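Local structure of MlnE (Bacillus amyloliquefaciens subsp. plantarum, 5D2E) at residues G182-I187 against F431-S436; G135-T140 against R145-K150; Q199-N204 against A367-K372; T197-A200 against F205-K208; G324-Y329 against Q349-L354. The protein is a macrolactin assembly-line enzyme whose N-terminal portion, described here, is a B-type ketoreductase that binds NADP+ and probably reduces beta-keto groups of the growing polyketide. One frame throughout, in Å; residues are numbered along the deposited sequence.

Contact 1. Residues G182-I187 against F431-S436; sequences GEVQPI and FTQYRS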
# COMPACT_ATOMS: atom_id res chain seq x y z
N GLY A 182 3.02 17.11 -10.07
CA GLY A 182 1.65 17.09 -10.57
C GLY A 182 1.13 15.69 -10.87
O GLY A 182 -0.02 15.53 -11.17
N GLU A 183 1.98 14.66 -10.71
CA GLU A 183 1.61 13.30 -10.99
C GLU A 183 1.74 12.42 -9.77
O GLU A 183 2.45 12.74 -8.82
CB GLU A 183 2.50 12.74 -12.10
CG GLU A 183 2.52 13.61 -13.32
CD GLU A 183 1.28 13.59 -14.21
OE1 GLU A 183 0.45 12.61 -14.20
OE2 GLU A 183 1.14 14.60 -14.98
N VAL A 184 1.13 11.24 -9.86
CA VAL A 184 1.13 10.27 -8.77
C VAL A 184 1.46 8.88 -9.29
O VAL A 184 1.11 8.53 -10.41
CB VAL A 184 -0.24 10.25 -8.06
CG1 VAL A 184 -0.50 11.61 -7.45
CG2 VAL A 184 -1.36 9.84 -9.01
N GLN A 185 2.08 8.07 -8.45
CA GLN A 185 2.45 6.68 -8.76
C GLN A 185 2.05 5.73 -7.60
O GLN A 185 2.91 5.28 -6.82
CB GLN A 185 3.93 6.60 -9.02
CG GLN A 185 4.40 7.28 -10.30
CD GLN A 185 4.09 6.51 -11.58
OE1 GLN A 185 3.12 5.78 -11.67
NE2 GLN A 185 4.91 6.74 -12.60
N PRO A 186 0.75 5.46 -7.46
CA PRO A 186 0.26 4.64 -6.35
C PRO A 186 0.79 3.24 -6.35
O PRO A 186 1.11 2.74 -5.30
CB PRO A 186 -1.26 4.63 -6.51
CG PRO A 186 -1.59 5.58 -7.59
CD PRO A 186 -0.34 6.02 -8.30
N ILE A 187 0.96 2.67 -7.52
CA ILE A 187 1.53 1.32 -7.65
C ILE A 187 3.02 1.34 -7.33
O ILE A 187 3.51 0.64 -6.39
CB ILE A 187 1.22 0.71 -9.00
CG1 ILE A 187 -0.25 0.42 -9.09
CG2 ILE A 187 2.00 -0.55 -9.27
CD1 ILE A 187 -0.73 -0.11 -10.43
N PHE A 431 -3.17 5.79 -3.38
CA PHE A 431 -4.25 6.11 -4.28
C PHE A 431 -5.03 7.34 -3.82
O PHE A 431 -5.71 8.00 -4.62
CB PHE A 431 -5.18 4.91 -4.49
CG PHE A 431 -6.20 5.11 -5.58
CD1 PHE A 431 -5.81 5.13 -6.92
CD2 PHE A 431 -7.54 5.35 -5.28
CE1 PHE A 431 -6.76 5.34 -7.95
CE2 PHE A 431 -8.48 5.49 -6.29
CZ PHE A 431 -8.11 5.51 -7.62
N THR A 432 -4.95 7.64 -2.52
CA THR A 432 -5.57 8.81 -1.99
C THR A 432 -5.09 10.05 -2.79
O THR A 432 -5.87 11.01 -3.00
CB THR A 432 -5.22 9.09 -0.52
OG1 THR A 432 -3.82 9.19 -0.41
CG2 THR A 432 -5.75 8.00 0.44
N GLN A 433 -3.83 10.06 -3.20
CA GLN A 433 -3.28 11.22 -3.93
C GLN A 433 -3.84 11.32 -5.34
O GLN A 433 -3.88 12.40 -5.89
CB GLN A 433 -1.78 11.08 -4.06
CG GLN A 433 -1.08 11.24 -2.72
CD GLN A 433 0.46 11.28 -2.96
OE1 GLN A 433 0.97 12.06 -3.82
NE2 GLN A 433 1.19 10.41 -2.24
N TYR A 434 -4.24 10.20 -5.94
CA TYR A 434 -4.86 10.21 -7.22
C TYR A 434 -6.21 10.87 -7.13
O TYR A 434 -6.61 11.69 -7.98
CB TYR A 434 -4.95 8.78 -7.79
CG TYR A 434 -5.65 8.65 -9.14
CD1 TYR A 434 -7.05 8.48 -9.23
CD2 TYR A 434 -4.93 8.71 -10.33
CE1 TYR A 434 -7.69 8.33 -10.46
CE2 TYR A 434 -5.56 8.60 -11.57
CZ TYR A 434 -6.94 8.42 -11.63
OH TYR A 434 -7.55 8.26 -12.86
N ARG A 435 -6.97 10.51 -6.11
CA ARG A 435 -8.31 11.09 -5.98
C ARG A 435 -8.23 12.62 -5.79
O ARG A 435 -9.05 13.35 -6.30
CB ARG A 435 -9.08 10.44 -4.81
CG ARG A 435 -9.33 8.97 -5.08
CD ARG A 435 -10.44 8.44 -4.20
NE ARG A 435 -11.74 8.62 -4.86
CZ ARG A 435 -12.73 9.34 -4.39
NH1 ARG A 435 -12.61 10.05 -3.28
NH2 ARG A 435 -13.84 9.35 -5.06
N SER A 436 -7.23 13.04 -5.02
CA SER A 436 -6.94 14.43 -4.79
C SER A 436 -6.58 15.10 -6.11
O SER A 436 -7.03 16.21 -6.42
CB SER A 436 -5.74 14.46 -3.83
OG SER A 436 -5.57 15.76 -3.45
O HOH W 1 3.04 11.75 -5.68

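Contact 2. Residues G135-T140 against R145-K150; sequences GLFKNT and RKQLNK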
# COMPACT_ATOMS: atom_id res chain seq x y z
N GLY A 135 6.79 5.28 -16.62
CA GLY A 135 5.49 5.36 -17.31
C GLY A 135 4.46 5.90 -16.32
O GLY A 135 4.57 5.63 -15.10
N LEU A 136 3.49 6.66 -16.82
CA LEU A 136 2.46 7.30 -16.02
C LEU A 136 1.46 6.27 -15.50
O LEU A 136 1.05 5.35 -16.19
CB LEU A 136 1.66 8.33 -16.84
CG LEU A 136 2.44 9.52 -17.45
CD1 LEU A 136 1.55 10.49 -18.22
CD2 LEU A 136 3.10 10.27 -16.33
N PHE A 137 0.97 6.50 -14.31
CA PHE A 137 -0.15 5.73 -13.82
C PHE A 137 -1.39 6.19 -14.53
O PHE A 137 -1.61 7.38 -14.71
CB PHE A 137 -0.28 5.93 -12.30
CG PHE A 137 -1.54 5.31 -11.73
CD1 PHE A 137 -2.73 6.05 -11.71
CD2 PHE A 137 -1.55 3.98 -11.27
CE1 PHE A 137 -3.91 5.46 -11.21
CE2 PHE A 137 -2.70 3.42 -10.80
CZ PHE A 137 -3.88 4.14 -10.78
N LYS A 138 -2.20 5.23 -14.97
CA LYS A 138 -3.51 5.47 -15.47
C LYS A 138 -4.43 4.41 -14.90
O LYS A 138 -4.00 3.26 -14.68
CB LYS A 138 -3.57 5.25 -16.98
CG LYS A 138 -2.77 6.20 -17.86
CD LYS A 138 -3.23 6.01 -19.32
CE LYS A 138 -4.78 5.95 -19.39
NZ LYS A 138 -5.47 6.22 -20.69
N ASN A 139 -5.70 4.77 -14.75
CA ASN A 139 -6.68 3.90 -14.12
C ASN A 139 -7.33 2.96 -15.17
O ASN A 139 -8.58 2.86 -15.27
CB ASN A 139 -7.71 4.72 -13.35
CG ASN A 139 -8.62 5.54 -14.27
OD1 ASN A 139 -8.24 5.84 -15.37
ND2 ASN A 139 -9.78 5.91 -13.78
N THR A 140 -6.49 2.34 -15.99
CA THR A 140 -6.96 1.31 -16.95
C THR A 140 -6.31 -0.03 -16.61
O THR A 140 -5.17 -0.10 -16.06
CB THR A 140 -6.57 1.62 -18.40
OG1 THR A 140 -5.14 1.65 -18.49
CG2 THR A 140 -7.10 2.96 -18.82
N ARG A 145 -1.71 -3.30 -15.19
CA ARG A 145 -1.02 -4.57 -15.37
C ARG A 145 0.44 -4.35 -15.73
O ARG A 145 1.32 -5.03 -15.16
CB ARG A 145 -1.70 -5.44 -16.44
CG ARG A 145 -2.95 -6.13 -15.95
CD ARG A 145 -3.47 -7.17 -16.95
NE ARG A 145 -4.75 -7.71 -16.52
CZ ARG A 145 -4.93 -8.53 -15.47
NH1 ARG A 145 -3.92 -8.92 -14.69
NH2 ARG A 145 -6.15 -8.96 -15.19
N LYS A 146 0.72 -3.43 -16.64
CA LYS A 146 2.12 -3.16 -17.03
C LYS A 146 2.93 -2.62 -15.88
O LYS A 146 4.09 -3.06 -15.69
CB LYS A 146 2.22 -2.20 -18.20
CG LYS A 146 1.58 -2.82 -19.42
CD LYS A 146 1.79 -2.05 -20.72
CE LYS A 146 1.27 -2.94 -21.88
NZ LYS A 146 0.66 -2.19 -23.02
N GLN A 147 2.32 -1.71 -15.09
CA GLN A 147 3.07 -1.15 -13.95
C GLN A 147 3.39 -2.25 -12.91
O GLN A 147 4.50 -2.34 -12.40
CB GLN A 147 2.35 0.00 -13.30
CG GLN A 147 2.25 1.28 -14.19
CD GLN A 147 2.02 2.50 -13.34
OE1 GLN A 147 1.28 2.43 -12.33
NE2 GLN A 147 2.71 3.56 -13.65
N LEU A 148 2.43 -3.14 -12.67
CA LEU A 148 2.64 -4.23 -11.70
C LEU A 148 3.72 -5.17 -12.22
O LEU A 148 4.62 -5.60 -11.45
CB LEU A 148 1.34 -4.96 -11.44
CG LEU A 148 0.30 -4.17 -10.64
CD1 LEU A 148 -1.08 -4.79 -10.86
CD2 LEU A 148 0.67 -4.20 -9.17
N ASN A 149 3.71 -5.45 -13.51
CA ASN A 149 4.82 -6.28 -14.05
C ASN A 149 6.21 -5.67 -13.95
O ASN A 149 7.18 -6.39 -13.70
CB ASN A 149 4.53 -6.72 -15.47
CG ASN A 149 3.50 -7.79 -15.49
OD1 ASN A 149 3.26 -8.46 -14.48
ND2 ASN A 149 2.83 -7.93 -16.61
N LYS A 150 6.29 -4.35 -14.08
CA LYS A 150 7.54 -3.64 -13.94
C LYS A 150 8.01 -3.51 -12.53
O LYS A 150 9.16 -3.17 -12.30
CB LYS A 150 7.41 -2.26 -14.57
CG LYS A 150 7.33 -2.26 -16.14
CD LYS A 150 6.96 -0.84 -16.60
CE LYS A 150 7.30 -0.39 -18.00
NZ LYS A 150 6.66 -1.26 -19.00
O HOH W 2 2.97 3.30 -16.95

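Contact 3. Residues Q199-N204 against A367-K372; sequences QAENPN and AFIIKK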
# COMPACT_ATOMS: atom_id res chain seq x y z
N GLN A 199 12.72 -7.61 3.45
CA GLN A 199 13.80 -7.44 4.38
C GLN A 199 13.50 -8.14 5.74
O GLN A 199 14.40 -8.67 6.36
CB GLN A 199 14.11 -5.97 4.60
CG GLN A 199 15.43 -5.76 5.30
CD GLN A 199 15.98 -4.34 5.29
OE1 GLN A 199 16.67 -3.95 6.20
NE2 GLN A 199 15.67 -3.59 4.32
N ALA A 200 12.24 -8.12 6.19
CA ALA A 200 11.89 -8.80 7.46
C ALA A 200 12.01 -10.31 7.28
O ALA A 200 12.42 -11.01 8.20
CB ALA A 200 10.49 -8.43 7.88
N GLU A 201 11.68 -10.82 6.09
CA GLU A 201 11.82 -12.23 5.80
C GLU A 201 13.24 -12.66 5.56
O GLU A 201 13.57 -13.80 5.88
CB GLU A 201 10.98 -12.58 4.59
CG GLU A 201 9.51 -12.46 4.85
CD GLU A 201 8.65 -12.80 3.67
OE1 GLU A 201 9.15 -13.34 2.62
OE2 GLU A 201 7.43 -12.49 3.78
N ASN A 202 14.06 -11.81 4.94
CA ASN A 202 15.47 -12.13 4.73
C ASN A 202 16.35 -10.95 5.09
O ASN A 202 16.64 -10.08 4.24
CB ASN A 202 15.76 -12.68 3.35
CG ASN A 202 17.25 -13.02 3.19
OD1 ASN A 202 18.04 -12.94 4.15
ND2 ASN A 202 17.67 -13.32 1.96
N PRO A 203 16.81 -10.89 6.37
CA PRO A 203 17.51 -9.70 6.79
C PRO A 203 18.86 -9.49 6.13
O PRO A 203 19.42 -8.43 6.24
CB PRO A 203 17.70 -9.90 8.30
CG PRO A 203 16.65 -10.86 8.70
CD PRO A 203 16.43 -11.76 7.50
N ASN A 204 19.39 -10.48 5.46
CA ASN A 204 20.57 -10.24 4.63
C ASN A 204 20.32 -9.43 3.33
O ASN A 204 21.28 -9.11 2.63
CB ASN A 204 21.12 -11.58 4.24
CG ASN A 204 21.76 -12.28 5.43
OD1 ASN A 204 22.42 -11.66 6.27
ND2 ASN A 204 21.58 -13.53 5.48
N ALA A 367 2.15 -16.06 3.33
CA ALA A 367 3.22 -17.00 2.98
C ALA A 367 4.47 -16.13 2.71
O ALA A 367 4.35 -15.00 2.14
CB ALA A 367 2.87 -17.79 1.72
N PHE A 368 5.62 -16.64 3.08
CA PHE A 368 6.87 -16.00 2.80
C PHE A 368 7.03 -15.95 1.29
O PHE A 368 6.52 -16.80 0.54
CB PHE A 368 8.07 -16.79 3.43
CG PHE A 368 8.38 -16.44 4.87
CD1 PHE A 368 7.35 -16.28 5.80
CD2 PHE A 368 9.71 -16.33 5.31
CE1 PHE A 368 7.62 -16.00 7.12
CE2 PHE A 368 10.00 -16.07 6.65
CZ PHE A 368 8.94 -15.90 7.55
N ILE A 369 7.78 -14.96 0.83
CA ILE A 369 8.09 -14.80 -0.59
C ILE A 369 8.61 -16.09 -1.22
O ILE A 369 8.25 -16.41 -2.33
CB ILE A 369 9.13 -13.66 -0.76
CG1 ILE A 369 8.44 -12.32 -0.77
CG2 ILE A 369 9.90 -13.75 -2.09
CD1 ILE A 369 7.60 -12.15 -2.04
N ILE A 370 9.45 -16.83 -0.49
CA ILE A 370 10.04 -18.10 -1.01
C ILE A 370 8.96 -19.12 -1.34
O ILE A 370 9.21 -19.96 -2.16
CB ILE A 370 11.10 -18.76 -0.07
CG1 ILE A 370 10.61 -18.92 1.38
CG2 ILE A 370 12.36 -17.94 -0.04
CD1 ILE A 370 11.59 -19.56 2.37
N LYS A 371 7.78 -19.05 -0.70
CA LYS A 371 6.67 -19.98 -0.90
C LYS A 371 5.49 -19.40 -1.64
O LYS A 371 4.55 -20.11 -1.97
CB LYS A 371 6.19 -20.49 0.45
CG LYS A 371 7.32 -21.08 1.29
CD LYS A 371 7.31 -22.59 1.40
CE LYS A 371 6.33 -23.02 2.50
NZ LYS A 371 6.65 -24.35 3.08
N LYS A 372 5.49 -18.09 -1.88
CA LYS A 372 4.41 -17.50 -2.64
C LYS A 372 4.43 -17.95 -4.05
O LYS A 372 5.44 -18.25 -4.60
CB LYS A 372 4.52 -15.95 -2.69
CG LYS A 372 3.91 -15.23 -1.52
CD LYS A 372 2.42 -15.06 -1.65
CE LYS A 372 1.83 -14.52 -0.35
NZ LYS A 372 0.38 -14.42 -0.58
O HOH W 3 5.40 -12.43 2.14
O HOH W 4 10.89 -15.33 1.91

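Contact 4. Residues T197-A200 against F205-K208; sequences TVQA and FTCK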
# COMPACT_ATOMS: atom_id res chain seq x y z
N THR A 197 8.91 -5.82 3.80
CA THR A 197 8.60 -7.21 4.26
C THR A 197 9.60 -8.24 3.72
O THR A 197 9.98 -9.14 4.45
CB THR A 197 7.09 -7.59 4.38
OG1 THR A 197 6.79 -9.05 4.25
CG2 THR A 197 6.18 -6.67 3.73
N VAL A 198 10.11 -8.05 2.50
CA VAL A 198 11.24 -8.90 2.03
C VAL A 198 12.38 -8.83 3.04
O VAL A 198 12.99 -9.86 3.42
CB VAL A 198 11.73 -8.45 0.64
CG1 VAL A 198 13.08 -9.05 0.28
CG2 VAL A 198 10.66 -8.76 -0.39
N GLN A 199 12.72 -7.61 3.45
CA GLN A 199 13.80 -7.44 4.38
C GLN A 199 13.50 -8.14 5.74
O GLN A 199 14.40 -8.67 6.36
CB GLN A 199 14.11 -5.97 4.60
CG GLN A 199 15.43 -5.76 5.30
CD GLN A 199 15.98 -4.34 5.29
OE1 GLN A 199 16.67 -3.95 6.20
NE2 GLN A 199 15.67 -3.59 4.32
N ALA A 200 12.24 -8.12 6.19
CA ALA A 200 11.89 -8.80 7.46
C ALA A 200 12.01 -10.31 7.28
O ALA A 200 12.42 -11.01 8.20
CB ALA A 200 10.49 -8.43 7.88
N PHE A 205 19.05 -9.20 2.98
CA PHE A 205 18.67 -8.32 1.88
C PHE A 205 18.29 -6.95 2.43
O PHE A 205 17.19 -6.75 2.97
CB PHE A 205 17.50 -8.89 1.09
CG PHE A 205 17.80 -10.08 0.24
CD1 PHE A 205 19.10 -10.60 0.07
CD2 PHE A 205 16.76 -10.73 -0.39
CE1 PHE A 205 19.31 -11.70 -0.76
CE2 PHE A 205 16.97 -11.83 -1.19
CZ PHE A 205 18.26 -12.30 -1.39
N THR A 206 19.17 -5.98 2.28
CA THR A 206 18.85 -4.64 2.69
C THR A 206 18.19 -3.96 1.49
O THR A 206 18.80 -3.84 0.39
CB THR A 206 20.11 -3.88 3.08
OG1 THR A 206 20.77 -4.59 4.09
CG2 THR A 206 19.77 -2.45 3.56
N CYS A 207 16.98 -3.46 1.70
CA CYS A 207 16.15 -3.02 0.60
C CYS A 207 15.83 -1.55 0.73
O CYS A 207 15.37 -1.09 1.78
CB CYS A 207 14.86 -3.81 0.57
SG CYS A 207 14.99 -5.56 0.22
N LYS A 208 16.07 -0.81 -0.33
CA LYS A 208 15.79 0.63 -0.34
C LYS A 208 14.96 0.99 -1.52
O LYS A 208 15.05 0.33 -2.55
CB LYS A 208 17.10 1.40 -0.38
CG LYS A 208 18.00 0.95 0.76
CD LYS A 208 19.12 1.91 1.15
CE LYS A 208 20.42 1.66 0.40
NZ LYS A 208 21.44 2.64 0.88

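Contact 5. Residues G324-Y329 against Q349-L354; sequences GAEALY and QTFGEL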
# COMPACT_ATOMS: atom_id res chain seq x y z
N GLY A 324 -33.33 0.56 11.53
CA GLY A 324 -33.83 1.70 10.84
C GLY A 324 -33.39 1.76 9.42
O GLY A 324 -33.96 2.52 8.67
N ALA A 325 -32.41 0.94 9.01
CA ALA A 325 -31.90 1.04 7.66
C ALA A 325 -32.74 0.30 6.68
O ALA A 325 -33.51 -0.58 7.01
CB ALA A 325 -30.48 0.51 7.59
N GLU A 326 -32.54 0.64 5.42
CA GLU A 326 -32.91 -0.24 4.36
C GLU A 326 -31.57 -0.87 3.88
O GLU A 326 -30.58 -0.17 3.77
CB GLU A 326 -33.54 0.63 3.31
CG GLU A 326 -34.06 -0.10 2.11
CD GLU A 326 -34.86 0.85 1.21
OE1 GLU A 326 -35.30 1.93 1.66
OE2 GLU A 326 -35.05 0.51 0.04
N ALA A 327 -31.52 -2.17 3.62
CA ALA A 327 -30.22 -2.83 3.39
C ALA A 327 -30.33 -3.91 2.36
O ALA A 327 -31.24 -4.75 2.44
CB ALA A 327 -29.71 -3.41 4.71
N LEU A 328 -29.44 -3.92 1.38
CA LEU A 328 -29.38 -4.95 0.41
C LEU A 328 -28.01 -5.64 0.50
O LEU A 328 -27.02 -5.03 0.97
CB LEU A 328 -29.53 -4.38 -0.98
CG LEU A 328 -30.83 -3.62 -1.18
CD1 LEU A 328 -30.83 -3.16 -2.62
CD2 LEU A 328 -31.99 -4.56 -0.91
N TYR A 329 -27.98 -6.91 0.12
CA TYR A 329 -26.74 -7.63 -0.13
C TYR A 329 -26.68 -7.89 -1.61
O TYR A 329 -27.47 -8.60 -2.15
CB TYR A 329 -26.62 -8.94 0.63
CG TYR A 329 -25.33 -9.67 0.32
CD1 TYR A 329 -24.11 -9.21 0.84
CD2 TYR A 329 -25.31 -10.80 -0.51
CE1 TYR A 329 -22.90 -9.86 0.52
CE2 TYR A 329 -24.10 -11.45 -0.82
CZ TYR A 329 -22.90 -10.99 -0.28
OH TYR A 329 -21.68 -11.59 -0.57
N GLN A 349 -29.67 3.50 -10.17
CA GLN A 349 -31.02 3.14 -10.60
C GLN A 349 -31.93 2.76 -9.45
O GLN A 349 -33.07 3.13 -9.43
CB GLN A 349 -30.95 1.99 -11.61
CG GLN A 349 -32.24 1.21 -11.80
CD GLN A 349 -32.53 0.88 -13.26
OE1 GLN A 349 -32.59 -0.28 -13.65
NE2 GLN A 349 -32.71 1.93 -14.08
N THR A 350 -31.43 2.06 -8.46
CA THR A 350 -32.25 1.65 -7.31
C THR A 350 -32.50 2.75 -6.27
O THR A 350 -33.60 2.85 -5.72
CB THR A 350 -31.63 0.41 -6.67
OG1 THR A 350 -31.54 -0.61 -7.70
CG2 THR A 350 -32.41 -0.07 -5.49
N PHE A 351 -31.51 3.59 -5.98
CA PHE A 351 -31.67 4.55 -4.91
C PHE A 351 -31.49 5.97 -5.39
O PHE A 351 -31.60 6.87 -4.57
CB PHE A 351 -30.70 4.29 -3.73
CG PHE A 351 -30.92 2.99 -3.03
CD1 PHE A 351 -32.01 2.81 -2.19
CD2 PHE A 351 -30.02 1.95 -3.16
CE1 PHE A 351 -32.20 1.61 -1.53
CE2 PHE A 351 -30.20 0.75 -2.48
CZ PHE A 351 -31.30 0.57 -1.67
N GLY A 352 -31.23 6.17 -6.69
CA GLY A 352 -31.07 7.52 -7.26
C GLY A 352 -29.63 8.03 -7.23
O GLY A 352 -29.20 8.72 -8.15
N GLU A 353 -28.90 7.71 -6.16
CA GLU A 353 -27.48 8.14 -6.06
C GLU A 353 -26.70 7.40 -4.97
O GLU A 353 -27.29 6.66 -4.16
CB GLU A 353 -27.39 9.64 -5.75
CG GLU A 353 -27.92 10.02 -4.38
CD GLU A 353 -27.94 11.53 -4.23
OE1 GLU A 353 -28.07 12.22 -5.28
OE2 GLU A 353 -27.82 12.00 -3.08
N LEU A 354 -25.39 7.64 -4.96
CA LEU A 354 -24.47 7.07 -3.95
C LEU A 354 -23.80 8.22 -3.23
O LEU A 354 -23.26 9.10 -3.84
CB LEU A 354 -23.42 6.17 -4.61
CG LEU A 354 -22.40 5.48 -3.72
CD1 LEU A 354 -23.03 4.57 -2.66
CD2 LEU A 354 -21.51 4.66 -4.62

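Contact 1. Residues G182-I187 against F431-S436
Val184 sits against the flank of helix 419-437 and shows how a beta-branched side chain can serve two neighbours at once. Its CG1 methyl lies 3.7 Å from Gln433 CB, while CG2 lies 3.9 Å from Tyr434 CB. A chi1 of -63° sets CG1 beside the backbone N and CG2 in the crowded position between N and the carbonyl carbon, which turns both methyls onto the helix. CG2 also reaches the Tyr434 ring, arriving in its plane at the CD2 edge, and the two side chains cross at about a right angle. One step along the chain from Gln185, Pro186 continues this close packing. Its CB rests 3.8 Å from Phe431 N, and its CG faces the ring edge of Phe431 at CD1, 4.3 Å away. The contact is apolar here and largely buried, with no direct hydrogen bond between the segments.

The other side is looser. Gln433, exposed to solvent, runs past Val184 in the opposite direction with its chain extended. A water lies 2.8 Å from Gln433 OE1 and 3.3 Å from Glu183 O, the latter at most a weak bond; its protons are contested, so this bridge is tentative.

The contact joins the two Rossmann-like halves of the ketoreductase. Gln185 is the N-cap residue of helix 186-201, whose first residue, Pro186, packs on helix 419-437 of the NADP+-binding half; Phe431 in turn packs on Thr388, Val389 and Asp392 of helix 386-394.

Contact 2. Residues G135-T140 against R145-K150
Gln147 NE2 is surrounded by oxygens, an example of one side-chain amide serving several groups of a loop. It lies 3.1 Å from Gly135 O, donates to Gln185 OE1 from the neighbouring loop, and makes a weak 3.3 Å bond to a water. The same water donates to Leu136 O at 2.9 Å, giving a water-mediated link, weak on the NE2 side, between helix and loop. Gln185 gives its own NE2 to the backbone carbonyls Gly135 O and Glu178 O, a pattern consistent with set orientations for both amides.

Gln147 CG is anti to the carbonyl carbon (chi1 -68°) and the chain beyond is extended, which carries the amide out to the loop and turns OE1 to Phe137. This oxygen approaches the ring edge, near the ring plane, and comes within 3.4 Å of CD2, where the C-H rim would be expected to suit it. The two side chains cross at about a right angle, with amide and ring planes 53° apart.

Downstream, Thr140 is the N-cap of helix 141-164, its OG1 bonded to Ala143 N, so the loop from strand 127-133 passes directly into the helix that grips it. Phe137 touches Met144 of that helix and Pro186 of helix 186-201, and its ring meets Tyr434 of helix 419-437 at a steep angle.

Contact 3. Residues Q199-N204 against A367-K372
Glu201 lays its side chain flat over Phe368, the carboxylate and ring planes only 17° apart, at the end of helix 186-201. The two side chains slide past each other in opposite directions. Glu201 CG, over one ring face and offset toward the rim, makes a CH-pi contact with its carbon 4.0 Å from the centroid of the Phe368 ring. Beyond CG the glutamate is fully extended, which carries the carboxylate over the CG end of the ring, to the backbone of the loop.

There OE1 takes the amide of Ile369: the N to OE1 distance is 2.8 Å and the N-H points almost straight at the oxygen (167°). The donor comes from the syn side, 23° out of the carboxylate plane. Ile369 itself crosses the glutamate at about a right angle, with its CB 3.4 Å from OE1. A water bound to OE1 at 2.7 Å passes the link on to Ile370 N. On the other oxygen, a second water sits 2.6 Å from OE2 and donates also to Ala367 O, while OE2 accepts directly from Gly417 N.

Each carboxylate oxygen thus has a backbone N-H and a water donor. Such a set of donors would be expected to favour the ionised form of Glu201, so that a single anion pins the loop between strand 356-359 and helix 374-381, and the segment around Gly417, to the C-terminal end of a helix from the other half of the protein.

Contact 4. Residues T197-A200 against F205-K208
A chi1 of 166° places Val198 CG1 anti to its own N and aims this methyl between Phe205 and Cys207. CG1 lies 4.1 Å from Phe205 CD2, at the ring edge near the ring plane, and 4.0 Å from Cys207 SG; the valine and phenylalanine side chains cross obliquely. Gln199, next along the helix, takes a similar first torsion of -167° and then stays extended, which sends it along the start of strand 205-214 instead of into the buried layer. Its CG is pressed to within 3.1 Å of Phe205 O, a tight approach of an aliphatic carbon to a carbonyl. The amide beyond it ends beside the backbone of Thr206 and Cys207.

The pair closes a beta-alpha-beta unit in which strand 171-180 leads through helix 186-201 to strand 205-214, the repeating element of Rossmann-like folds. Phe159 of helix 141-164 touches both Val198 and Cys207 and so adds to the same apolar layer.

Chemically, two regimes lie side by side. Methyl, sulfur and ring carbons pack as apolar groups in a buried layer around Val198, whereas the partly exposed Gln199 sets a polar side chain along the strand backbone.

Contact 5. Residues G324-Y329 against Q349-L354
Phe351, at the end of helix 337-351, points its ring at strand 326-329 and meets two side chains that come from the opposite direction, one apolar and one charged.

The apolar share belongs to Leu328. Its CD1 lies 3.9 Å from Phe351 CZ and 4.0 Å from CE2, so one methyl meets the CZ end of the ring. The same methyl is near Thr350 CG2, a looser approach of 4.5 Å. Thr350 also contributes within its own segment: CG2 is placed over the centre of one face of the Phe351 ring, 3.8 Å above the plane, while its OG1 is bonded to Tyr346 O of the preceding helical turn.

The charged share is that of Glu326. With CG anti to N (chi1 -178°) and the chain extended, its carboxylate reaches the ring edge, where OE2 stands 3.4 Å from Phe351 CE1. Ring and carboxylate planes are 67° apart. A carboxylate oxygen at the C-H rim is probably weakly favourable, and no hydrogen bond crosses the contact.

Helices end close by on both sides, at Gly324, in a Schellman motif, and at Gly352, each with positive phi. Strand 326-329 is paired in parallel with strand 300-304, whose Lys300 and Ile302 also touch the Phe351 side chain, as does Val275 of strand 275-279; helix 337-351 is thereby packed on the Rossmann sheet of the NADP+-binding half.

Overall arrangement
The five contacts illustrate how two Rossmann-like halves are joined in one chain by contacts within and between them. Contacts 2 and 4 lie within the first half, contact 5 inside the second. Contact 2 closes before contact 1 opens; contacts 3, 4 and 5 are nested in the loop closed by contact 1. Contacts 1 and 3 are the long-range ones, with centres about 28 Å apart. Contact 2 touches contact 1 through Gln185 (centres about 13 Å apart), and contact 4 shares Gln199 and Ala200 with contact 3 (centres about 8 Å apart). Contact 5 lies across the chain's centre from contact 3, centres about 44 Å apart. Helix 186-201 thus takes part in contacts 1, 3 and 4 and meets the NADP+-binding half at both of its ends.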